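Local coordinates for nucleoprotein (Sendai virus, PDB 6M7D) that coats the viral genomic RNA, one subunit to six nucleotides, in a helical nucleocapsid that shields it from nucleases and serves as template for RNA synthesis, at residues I176-A181 with N259-A264; E235-M240 with K252-V257. All coordinates share one frame; numbering follows the deposited sequence.

Both interactions use helix 249-261: interaction 1 packs its C-terminal end against helix 163-181, and interaction 2 packs its middle against the end of helix 227-239. Along the chain interaction 2 is nested inside the loop that interaction 1 closes, and the two centres lie about 11 Å apart. V257 ties them together, its CG1 lying 3.5 Å from V179 CG2. Interaction 1 is the more buried, a mainly aliphatic contact, with no hydrogen bond between its two segments, near the centre of the chain; its K180 and Y260 turn to the RNA. Interaction 2 is partly buried and mixes leucine, isoleucine and methionine with a glutamine amide that bonds weakly to a helix-end carbonyl.

Interaction 1: I176-A181 with N259-A264; sequences IVLVKA and NYIRDA. With nucleotides of chain B.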
loop_
_atom_site.group_PDB
_atom_site.type_symbol
_atom_site.label_atom_id
_atom_site.label_comp_id
_atom_site.label_asym_id
_atom_site.label_seq_id
_atom_site.Cartn_x
_atom_site.Cartn_y
_atom_site.Cartn_z
ATOM N N ILE A 176 -5.043 0.010 6.295
ATOM C CA ILE A 176 -3.914 0.770 6.812
ATOM C C ILE A 176 -2.744 -0.156 7.091
ATOM O O ILE A 176 -1.580 0.214 6.902
ATOM C CB ILE A 176 -4.324 1.559 8.068
ATOM C CG1 ILE A 176 -5.322 2.647 7.712
ATOM C CG2 ILE A 176 -3.129 2.214 8.695
ATOM C CD1 ILE A 176 -5.975 3.260 8.900
ATOM N N VAL A 177 -3.029 -1.375 7.546
ATOM C CA VAL A 177 -1.970 -2.369 7.666
ATOM C C VAL A 177 -1.327 -2.608 6.310
ATOM O O VAL A 177 -0.100 -2.570 6.178
ATOM C CB VAL A 177 -2.506 -3.676 8.270
ATOM C CG1 VAL A 177 -1.453 -4.749 8.173
ATOM C CG2 VAL A 177 -2.913 -3.469 9.706
ATOM N N LEU A 178 -2.146 -2.825 5.279
ATOM C CA LEU A 178 -1.592 -3.055 3.944
ATOM C C LEU A 178 -0.669 -1.929 3.499
ATOM O O LEU A 178 0.232 -2.155 2.686
ATOM C CB LEU A 178 -2.705 -3.240 2.912
ATOM C CG LEU A 178 -2.192 -3.538 1.497
ATOM C CD1 LEU A 178 -1.472 -4.861 1.475
ATOM C CD2 LEU A 178 -3.279 -3.511 0.454
ATOM N N VAL A 179 -0.880 -0.713 4.004
ATOM C CA VAL A 179 -0.058 0.421 3.567
ATOM C C VAL A 179 1.433 0.100 3.665
ATOM O O VAL A 179 2.216 0.462 2.779
ATOM C CB VAL A 179 -0.401 1.696 4.358
ATOM C CG1 VAL A 179 0.551 2.816 3.990
ATOM C CG2 VAL A 179 -1.798 2.129 4.075
ATOM N N LYS A 180 1.856 -0.585 4.727
ATOM C CA LYS A 180 3.270 -0.892 4.924
ATOM C C LYS A 180 3.545 -2.362 5.204
ATOM O O LYS A 180 4.694 -2.713 5.466
ATOM C CB LYS A 180 3.845 -0.048 6.058
ATOM C CG LYS A 180 4.399 1.274 5.611
ATOM C CD LYS A 180 5.169 1.938 6.713
ATOM C CE LYS A 180 5.851 3.188 6.217
ATOM N NZ LYS A 180 6.681 3.780 7.283
ATOM N N ALA A 181 2.536 -3.232 5.153
ATOM C CA ALA A 181 2.765 -4.636 5.475
ATOM C C ALA A 181 3.788 -5.266 4.539
ATOM O O ALA A 181 4.630 -6.061 4.968
ATOM C CB ALA A 181 1.447 -5.400 5.420
ATOM N N ASN A 259 -4.615 5.594 -1.747
ATOM C CA ASN A 259 -3.745 6.702 -2.106
ATOM C C ASN A 259 -2.461 6.657 -1.299
ATOM O O ASN A 259 -1.407 7.087 -1.776
ATOM C CB ASN A 259 -4.504 8.017 -1.905
ATOM C CG ASN A 259 -3.598 9.222 -1.811
ATOM O OD1 ASN A 259 -3.141 9.750 -2.825
ATOM N ND2 ASN A 259 -3.349 9.682 -0.591
ATOM N N TYR A 260 -2.526 6.130 -0.077
ATOM C CA TYR A 260 -1.289 5.884 0.669
ATOM C C TYR A 260 -0.565 4.615 0.227
ATOM O O TYR A 260 0.653 4.521 0.384
ATOM C CB TYR A 260 -1.570 5.803 2.162
ATOM C CG TYR A 260 -1.872 7.131 2.774
ATOM C CD1 TYR A 260 -0.886 8.083 2.927
ATOM C CD2 TYR A 260 -3.150 7.439 3.190
ATOM C CE1 TYR A 260 -1.166 9.298 3.481
ATOM C CE2 TYR A 260 -3.435 8.652 3.740
ATOM C CZ TYR A 260 -2.443 9.575 3.887
ATOM O OH TYR A 260 -2.743 10.782 4.449
ATOM N N ILE A 261 -1.288 3.628 -0.300
ATOM C CA ILE A 261 -0.681 2.384 -0.768
ATOM C C ILE A 261 -0.080 2.539 -2.154
ATOM O O ILE A 261 0.837 1.795 -2.513
ATOM C CB ILE A 261 -1.722 1.250 -0.761
ATOM C CG1 ILE A 261 -2.249 1.010 0.648
ATOM C CG2 ILE A 261 -1.152 -0.044 -1.281
ATOM C CD1 ILE A 261 -3.428 0.100 0.691
ATOM N N ARG A 262 -0.565 3.491 -2.942
ATOM C CA ARG A 262 -0.048 3.696 -4.285
ATOM C C ARG A 262 1.457 3.910 -4.262
ATOM O O ARG A 262 1.985 4.655 -3.434
ATOM C CB ARG A 262 -0.732 4.894 -4.928
ATOM C CG ARG A 262 -2.121 4.627 -5.429
ATOM C CD ARG A 262 -2.774 5.915 -5.810
ATOM N NE ARG A 262 -4.065 5.745 -6.459
ATOM C CZ ARG A 262 -4.677 6.718 -7.124
ATOM N NH1 ARG A 262 -4.105 7.906 -7.220
ATOM N NH2 ARG A 262 -5.849 6.509 -7.700
ATOM N N ASP A 263 2.147 3.236 -5.177
ATOM C CA ASP A 263 3.581 3.343 -5.417
ATOM C C ASP A 263 4.416 2.867 -4.246
ATOM O O ASP A 263 5.578 3.250 -4.133
ATOM C CB ASP A 263 3.982 4.771 -5.790
ATOM C CG ASP A 263 3.217 5.288 -6.978
ATOM O OD1 ASP A 263 3.126 4.568 -7.987
ATOM O OD2 ASP A 263 2.690 6.412 -6.903
ATOM N N ALA A 264 3.853 2.051 -3.364
ATOM C CA ALA A 264 4.644 1.404 -2.332
ATOM C C ALA A 264 5.621 0.430 -2.974
ATOM O O ALA A 264 5.240 -0.384 -3.817
ATOM C CB ALA A 264 3.729 0.685 -1.348
ATOM P P U B 6 3.874 11.701 7.523
ATOM O OP1 U B 6 3.641 12.516 8.725
ATOM O OP2 U B 6 3.855 10.237 7.633
ATOM O "O5'" U B 6 2.825 12.127 6.413
ATOM C "C5'" U B 6 2.815 13.438 5.874
ATOM C "C4'" U B 6 2.026 13.494 4.596
ATOM O "O4'" U B 6 2.784 12.881 3.524
ATOM C "C3'" U B 6 0.717 12.731 4.587
ATOM O "O3'" U B 6 -0.343 13.392 5.269
ATOM C "C2'" U B 6 0.482 12.519 3.098
ATOM O "O2'" U B 6 0.003 13.705 2.487
ATOM C "C1'" U B 6 1.908 12.271 2.603
ATOM N N1 U B 6 2.216 10.821 2.501
ATOM C C2 U B 6 1.925 10.185 1.311
ATOM O O2 U B 6 1.455 10.749 0.352
ATOM N N3 U B 6 2.195 8.853 1.257
ATOM C C4 U B 6 2.715 8.091 2.265
ATOM O O4 U B 6 2.902 6.897 2.063
ATOM C C5 U B 6 2.990 8.808 3.469
ATOM C C6 U B 6 2.737 10.109 3.544
ATOM P P U B 4 9.571 3.178 4.801
ATOM O OP1 U B 4 9.291 2.925 6.226
ATOM O OP2 U B 4 8.535 2.984 3.776
ATOM O "O5'" U B 4 10.067 4.671 4.641
ATOM C "C5'" U B 4 10.980 5.235 5.562
ATOM C "C4'" U B 4 11.091 6.723 5.380
ATOM O "O4'" U B 4 11.537 7.034 4.042
ATOM C "C3'" U B 4 9.817 7.525 5.500
ATOM O "O3'" U B 4 9.365 7.684 6.829
ATOM C "C2'" U B 4 10.223 8.828 4.846
ATOM O "O2'" U B 4 11.076 9.547 5.718
ATOM C "C1'" U B 4 11.075 8.320 3.690
ATOM N N1 U B 4 10.345 8.256 2.403
ATOM C C2 U B 4 10.044 9.437 1.742
ATOM O O2 U B 4 10.304 10.541 2.152
ATOM N N3 U B 4 9.394 9.306 0.556
ATOM C C4 U B 4 9.026 8.138 -0.036
ATOM O O4 U B 4 8.446 8.192 -1.108
ATOM C C5 U B 4 9.371 6.963 0.690
ATOM C C6 U B 4 10.004 7.055 1.854
ATOM P P U B 5 7.812 7.495 7.181
ATOM O OP1 U B 5 7.706 7.306 8.639
ATOM O OP2 U B 5 7.248 6.497 6.261
ATOM O "O5'" U B 5 7.133 8.876 6.790
ATOM C "C5'" U B 5 7.761 10.117 7.059
ATOM C "C4'" U B 5 7.352 11.168 6.065
ATOM O "O4'" U B 5 7.819 10.822 4.746
ATOM C "C3'" U B 5 5.869 11.368 5.868
ATOM O "O3'" U B 5 5.283 12.126 6.905
ATOM C "C2'" U B 5 5.809 12.056 4.514
ATOM O "O2'" U B 5 6.120 13.430 4.649
ATOM C "C1'" U B 5 6.966 11.389 3.779
ATOM N N1 U B 5 6.552 10.346 2.815
ATOM C C2 U B 5 6.046 10.737 1.594
ATOM O O2 U B 5 5.876 11.887 1.268
ATOM N N3 U B 5 5.712 9.729 0.745
ATOM C C4 U B 5 5.850 8.396 0.986
ATOM O O4 U B 5 5.509 7.601 0.121
ATOM C C5 U B 5 6.389 8.071 2.263
ATOM C C6 U B 5 6.724 9.032 3.110
#
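V179 and I261 form the heart of a small contact carried by aliphatic side chains, V179 CG2 resting 3.6 Å from I261 CG1 as the two cross obliquely. I261 turns CG1 anti to its carbonyl carbon (chi1 -61°), and the extended branch carries CD1 to 3.6 Å from L178 CD2, the two side chains meeting nearly at a right angle. V179 also lies beside Y260, its CG1 4.1 Å from Y260 CB, so the valine touches the root of the tyrosine while the ring leads away to the RNA. There the ring edge meets the base of U6 of chain B, with Y260 CD1 3.6 Å from N3, and R195 makes a cation-pi contact with the ring. K180, turned away from I261, extends its chain so that NZ bridges two phosphates, bonding to OP1 of U4 at 2.9 Å and OP2 of U5 at 3.0 Å, both of chain B. K180, Y260 and R195 are all RNA-binding residues. Past the helix end, a type II turn from I261 to A264 brings the A264 methyl near V179 O. Helix 163-181 is itself packed between helices, I176 meeting F192 and F199 of helix 188-202 and L178 touching M223 of helix 213-225.

Interaction 2: E235-M240 with K252-V257; sequences ETLVTM and KNIQIV
Q255 reaches across from helix 249-261 to the end of helix 227-239, and its amide sits in the middle of the contact, between L237 and M240. Bent at chi2 (-65°), the side chain runs antiparallel alongside L237, so that NE2 comes to 3.2 Å from L237 CD2. The same nitrogen gives a weak hydrogen bond of 3.3 Å to L237 O, fairly straight at 158° about the hydrogen. In the well-packed part L237 and I254 are both buried: L237 CD2 sits over the backbone of the facing helix, 3.3 Å from I254 O, and the same methyl meets I254 CG2 at 3.9 Å. The two segments belong to consecutive helices joined by a short connection within the largely helical core: M240, the first residue after helix 227-239 to leave helical geometry, starts the connection that leads to helix 249-261, and its side chain turns toward that helix. The ends of M240 and Q255 meet head-on, SD lying 3.4 Å from NE2, and a bend at chi3 (-53°) brings CE to 3.9 Å from I254 CG2. Deeper in, L237 and V257 both pack on W175 of helix 163-181, and the buried T236 OG1 is hydrogen-bonded to Y89. The looser side is the outer one: K252 and I256, both exposed, turn away from helix 227-239, I256 against F199 of helix 188-202. T239, also exposed, folds back on its own helix, where OG1 gives a 2.5 Å hydrogen bond to E235 O. That carbonyl takes T239 N as well, the hydroxyl approaching from above the carbonyl plane. Nearby, E235 OE1 forms a salt bridge with R309.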
loop_
_atom_site.group_PDB
_atom_site.type_symbol
_atom_site.label_atom_id
_atom_site.label_comp_id
_atom_site.label_asym_id
_atom_site.label_seq_id
_atom_site.Cartn_x
_atom_site.Cartn_y
_atom_site.Cartn_z
ATOM N N GLU A 235 -7.124 -5.024 -6.314
ATOM C CA GLU A 235 -8.225 -5.141 -7.309
ATOM C C GLU A 235 -9.401 -4.260 -6.875
ATOM O O GLU A 235 -9.968 -3.572 -7.741
ATOM C CB GLU A 235 -8.668 -6.600 -7.425
ATOM C CG GLU A 235 -9.624 -6.846 -8.575
ATOM C CD GLU A 235 -9.063 -6.494 -9.942
ATOM O OE1 GLU A 235 -7.898 -6.055 -10.004
ATOM O OE2 GLU A 235 -9.792 -6.659 -10.939
ATOM N N THR A 236 -9.722 -4.259 -5.578
ATOM C CA THR A 236 -10.844 -3.440 -5.049
ATOM C C THR A 236 -10.539 -1.960 -5.293
ATOM O O THR A 236 -11.444 -1.232 -5.736
ATOM C CB THR A 236 -10.999 -3.655 -3.538
ATOM O OG1 THR A 236 -11.165 -5.050 -3.284
ATOM C CG2 THR A 236 -12.157 -2.881 -2.948
ATOM N N LEU A 237 -9.292 -1.557 -5.038
ATOM C CA LEU A 237 -8.841 -0.153 -5.221
ATOM C C LEU A 237 -8.907 0.249 -6.697
ATOM O O LEU A 237 -9.355 1.374 -6.977
ATOM C CB LEU A 237 -7.403 -0.033 -4.707
ATOM C CG LEU A 237 -7.257 0.276 -3.221
ATOM C CD1 LEU A 237 -5.797 0.220 -2.800
ATOM C CD2 LEU A 237 -7.853 1.636 -2.895
ATOM N N VAL A 238 -8.516 -0.650 -7.605
ATOM C CA VAL A 238 -8.449 -0.287 -9.015
ATOM C C VAL A 238 -9.834 -0.305 -9.647
ATOM O O VAL A 238 -10.213 0.617 -10.375
ATOM C CB VAL A 238 -7.474 -1.218 -9.753
ATOM C CG1 VAL A 238 -7.592 -1.034 -11.244
ATOM C CG2 VAL A 238 -6.069 -0.940 -9.307
ATOM N N THR A 239 -10.607 -1.357 -9.392
ATOM C CA THR A 239 -11.885 -1.533 -10.066
ATOM C C THR A 239 -13.025 -0.787 -9.395
ATOM O O THR A 239 -14.121 -0.740 -9.958
ATOM C CB THR A 239 -12.236 -3.018 -10.157
ATOM O OG1 THR A 239 -12.238 -3.596 -8.846
ATOM C CG2 THR A 239 -11.236 -3.745 -11.026
ATOM N N MET A 240 -12.807 -0.221 -8.214
ATOM C CA MET A 240 -13.820 0.619 -7.597
ATOM C C MET A 240 -14.126 1.806 -8.495
ATOM O O MET A 240 -13.222 2.525 -8.926
ATOM C CB MET A 240 -13.347 1.103 -6.230
ATOM C CG MET A 240 -14.381 1.867 -5.445
ATOM S SD MET A 240 -13.721 2.525 -3.913
ATOM C CE MET A 240 -13.010 1.067 -3.180
ATOM N N LYS A 252 -14.763 5.400 0.370
ATOM C CA LYS A 252 -13.986 6.634 0.377
ATOM C C LYS A 252 -12.732 6.488 1.220
ATOM O O LYS A 252 -11.643 6.902 0.810
ATOM C CB LYS A 252 -14.837 7.787 0.904
ATOM C CG LYS A 252 -15.827 8.382 -0.078
ATOM C CD LYS A 252 -16.830 9.233 0.671
ATOM C CE LYS A 252 -17.861 9.839 -0.242
ATOM N NZ LYS A 252 -17.373 11.075 -0.904
ATOM N N ASN A 253 -12.862 5.903 2.406
ATOM C CA ASN A 253 -11.704 5.743 3.274
ATOM C C ASN A 253 -10.722 4.722 2.724
ATOM O O ASN A 253 -9.511 4.862 2.911
ATOM C CB ASN A 253 -12.158 5.343 4.665
ATOM C CG ASN A 253 -12.894 6.434 5.364
ATOM O OD1 ASN A 253 -12.586 7.605 5.198
ATOM N ND2 ASN A 253 -13.875 6.063 6.161
ATOM N N ILE A 254 -11.226 3.690 2.053
ATOM C CA ILE A 254 -10.366 2.722 1.388
ATOM C C ILE A 254 -9.597 3.394 0.264
ATOM O O ILE A 254 -8.428 3.086 0.028
ATOM C CB ILE A 254 -11.204 1.532 0.885
ATOM C CG1 ILE A 254 -11.530 0.592 2.035
ATOM C CG2 ILE A 254 -10.492 0.781 -0.209
ATOM C CD1 ILE A 254 -12.618 -0.375 1.720
ATOM N N GLN A 255 -10.229 4.337 -0.433
ATOM C CA GLN A 255 -9.518 5.082 -1.464
ATOM C C GLN A 255 -8.469 6.007 -0.868
ATOM O O GLN A 255 -7.415 6.212 -1.470
ATOM C CB GLN A 255 -10.499 5.877 -2.313
ATOM C CG GLN A 255 -11.296 5.038 -3.268
ATOM C CD GLN A 255 -10.439 4.378 -4.319
ATOM O OE1 GLN A 255 -9.834 5.045 -5.147
ATOM N NE2 GLN A 255 -10.394 3.058 -4.299
ATOM N N ILE A 256 -8.736 6.570 0.306
ATOM C CA ILE A 256 -7.719 7.345 1.014
ATOM C C ILE A 256 -6.516 6.466 1.353
ATOM O O ILE A 256 -5.359 6.784 1.028
ATOM C CB ILE A 256 -8.336 7.978 2.274
ATOM C CG1 ILE A 256 -9.395 9.006 1.879
ATOM C CG2 ILE A 256 -7.277 8.600 3.148
ATOM C CD1 ILE A 256 -10.343 9.359 2.975
ATOM N N VAL A 257 -6.778 5.336 2.006
ATOM C CA VAL A 257 -5.711 4.413 2.367
ATOM C C VAL A 257 -4.968 3.936 1.126
ATOM O O VAL A 257 -3.752 3.746 1.154
ATOM C CB VAL A 257 -6.278 3.233 3.173
ATOM C CG1 VAL A 257 -5.221 2.201 3.371
ATOM C CG2 VAL A 257 -6.785 3.701 4.508
#